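Transcriptional regulator, crp family (Thermotoga maritima, PDB 1O5L) probably binds DNA and regulates transcription as a member of the Crp family, which pairs a cyclic nucleotide-binding domain with a helix-turn-helix domain. Local coordinates at residues V43-E48 and K97-P102. Sequence-based numbering, arbitrary orientation.
Sequences VLILLE and KILSIP
Ile45 and Leu99 face each other as a hydrogen-bonded antiparallel pair, CB to CB 4.2 Å, with their side chains on the same face of the sheet as those of Val43 and Ile101. CD1 of Ile45 meets CD1 of Ile101 at 4.2 Å, the two side chains crossing at a slant. Leu47 points toward strand 97-102, and with CG anti to the carbonyl carbon (chi1 -67°) its CD1 comes to 4.0 Å from CB of Leu99. An alanine in place of Leu47 would probably open a gap beside Leu99, since both methyl groups that touch it would be gone. On the reverse face Ile98 lies between Leu44 and Leu46, its CG2 against CB of Leu44 and CG1 against CD1 of Leu46.

Paired backbone bonds join Val43 to Ile101 and Ile45 to Leu99; then the register slips by one. Lys97 O takes Leu47 N at 2.9 Å and, weakly, Glu48 N at 3.4 Å, while Lys97 N bonds to Glu48 O: a classic beta bulge. At the bulge the side chains of Glu48 and Lys97 run alongside each other. Glu48 OE1 and Lys97 NZ form a long salt bridge of 3.9 Å, and a water joins Glu48 OE2 to the same NZ.

In one sheet of the jelly-roll cyclic nucleotide-binding domain, strand 23-27 flanks 97-102 and strand 72-73 flanks 43-48, while Phe106 of helix 103-112 packs on Val43 and Ile101.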
loop_
_atom_site.group_PDB
_atom_site.type_symbol
_atom_site.label_atom_id
_atom_site.label_comp_id
_atom_site.label_asym_id
_atom_site.label_seq_id
_atom_site.Cartn_x
_atom_site.Cartn_y
_atom_site.Cartn_z
ATOM N N VAL A 43 4.705 14.683 -3.302
ATOM C CA VAL A 43 5.175 13.788 -2.264
ATOM C C VAL A 43 5.911 14.644 -1.198
ATOM O O VAL A 43 6.860 15.408 -1.499
ATOM C CB VAL A 43 6.131 12.726 -2.862
ATOM C CG1 VAL A 43 6.687 11.805 -1.780
ATOM C CG2 VAL A 43 5.438 11.932 -3.971
ATOM N N LEU A 44 5.474 14.509 0.046
ATOM C CA LEU A 44 6.020 15.294 1.159
ATOM C C LEU A 44 6.911 14.417 2.038
ATOM O O LEU A 44 6.516 13.309 2.418
ATOM C CB LEU A 44 4.875 15.886 1.985
ATOM C CG LEU A 44 3.814 16.721 1.251
ATOM C CD1 LEU A 44 2.902 17.343 2.252
ATOM C CD2 LEU A 44 4.411 17.849 0.329
ATOM N N ILE A 45 8.111 14.915 2.359
ATOM C CA ILE A 45 9.048 14.208 3.236
ATOM C C ILE A 45 9.448 15.117 4.395
ATOM O O ILE A 45 9.944 16.225 4.170
ATOM C CB ILE A 45 10.324 13.740 2.431
ATOM C CG1 ILE A 45 9.926 12.827 1.262
ATOM C CG2 ILE A 45 11.328 13.013 3.342
ATOM C CD1 ILE A 45 11.085 12.510 0.321
ATOM N N LEU A 46 9.247 14.646 5.622
ATOM C CA LEU A 46 9.660 15.377 6.815
ATOM C C LEU A 46 11.169 15.261 7.025
ATOM O O LEU A 46 11.688 14.158 7.306
ATOM C CB LEU A 46 8.952 14.862 8.077
ATOM C CG LEU A 46 9.321 15.554 9.384
ATOM C CD1 LEU A 46 8.852 17.013 9.359
ATOM C CD2 LEU A 46 8.703 14.820 10.608
ATOM N N LEU A 47 11.820 16.424 6.959
ATOM C CA LEU A 47 13.267 16.568 7.031
ATOM C C LEU A 47 13.729 16.761 8.455
ATOM O O LEU A 47 14.722 16.164 8.871
ATOM C CB LEU A 47 13.720 17.803 6.224
ATOM C CG LEU A 47 13.544 17.726 4.700
ATOM C CD1 LEU A 47 13.836 19.076 4.045
ATOM C CD2 LEU A 47 14.429 16.612 4.118
ATOM N N GLU A 48 13.038 17.652 9.169
ATOM C CA GLU A 48 13.345 17.956 10.548
ATOM C C GLU A 48 12.128 18.508 11.284
ATOM O O GLU A 48 11.247 19.108 10.665
ATOM C CB GLU A 48 14.528 18.907 10.678
ATOM C CG GLU A 48 14.685 19.963 9.612
ATOM C CD GLU A 48 15.925 20.835 9.864
ATOM O OE1 GLU A 48 15.877 21.681 10.807
ATOM O OE2 GLU A 48 16.951 20.635 9.145
ATOM N N LYS A 97 10.518 21.365 8.878
ATOM C CA LYS A 97 10.862 21.559 7.470
ATOM C C LYS A 97 10.543 20.290 6.703
ATOM O O LYS A 97 10.794 19.176 7.157
ATOM C CB LYS A 97 12.346 21.894 7.270
ATOM C CG LYS A 97 12.847 23.017 8.154
ATOM C CD LYS A 97 14.268 23.452 7.796
ATOM C CE LYS A 97 14.749 24.559 8.699
ATOM N NZ LYS A 97 16.207 24.794 8.505
ATOM N N ILE A 98 10.013 20.490 5.508
ATOM C CA ILE A 98 9.526 19.427 4.665
ATOM C C ILE A 98 10.100 19.604 3.274
ATOM O O ILE A 98 10.353 20.721 2.837
ATOM C CB ILE A 98 7.969 19.484 4.698
ATOM C CG1 ILE A 98 7.495 18.811 5.990
ATOM C CG2 ILE A 98 7.281 18.847 3.451
ATOM C CD1 ILE A 98 6.049 19.103 6.320
ATOM N N LEU A 99 10.317 18.471 2.602
ATOM C CA LEU A 99 10.708 18.431 1.204
ATOM C C LEU A 99 9.467 18.041 0.408
ATOM O O LEU A 99 8.765 17.082 0.777
ATOM C CB LEU A 99 11.812 17.396 0.973
ATOM C CG LEU A 99 12.309 17.094 -0.457
ATOM C CD1 LEU A 99 12.866 18.327 -1.211
ATOM C CD2 LEU A 99 13.374 15.973 -0.368
ATOM N N SER A 100 9.238 18.772 -0.684
ATOM C CA SER A 100 8.081 18.612 -1.520
ATOM C C SER A 100 8.558 18.300 -2.949
ATOM O O SER A 100 9.109 19.174 -3.623
ATOM C CB SER A 100 7.270 19.931 -1.505
ATOM O OG SER A 100 6.031 19.809 -2.203
ATOM N N ILE A 101 8.367 17.063 -3.385
ATOM C CA ILE A 101 8.747 16.625 -4.727
ATOM C C ILE A 101 7.501 16.419 -5.608
ATOM O O ILE A 101 6.610 15.693 -5.198
ATOM C CB ILE A 101 9.527 15.274 -4.652
ATOM C CG1 ILE A 101 10.732 15.399 -3.696
ATOM C CG2 ILE A 101 9.964 14.839 -6.033
ATOM C CD1 ILE A 101 11.486 14.121 -3.501
ATOM N N PRO A 102 7.483 16.972 -6.822
ATOM C CA PRO A 102 6.394 16.720 -7.771
ATOM C C PRO A 102 6.214 15.227 -8.052
ATOM O O PRO A 102 7.197 14.480 -8.215
ATOM C CB PRO A 102 6.811 17.487 -9.051
ATOM C CG PRO A 102 7.852 18.473 -8.626
ATOM C CD PRO A 102 8.502 17.879 -7.382
HETATM O O HOH W 1 18.008 22.746 7.914
#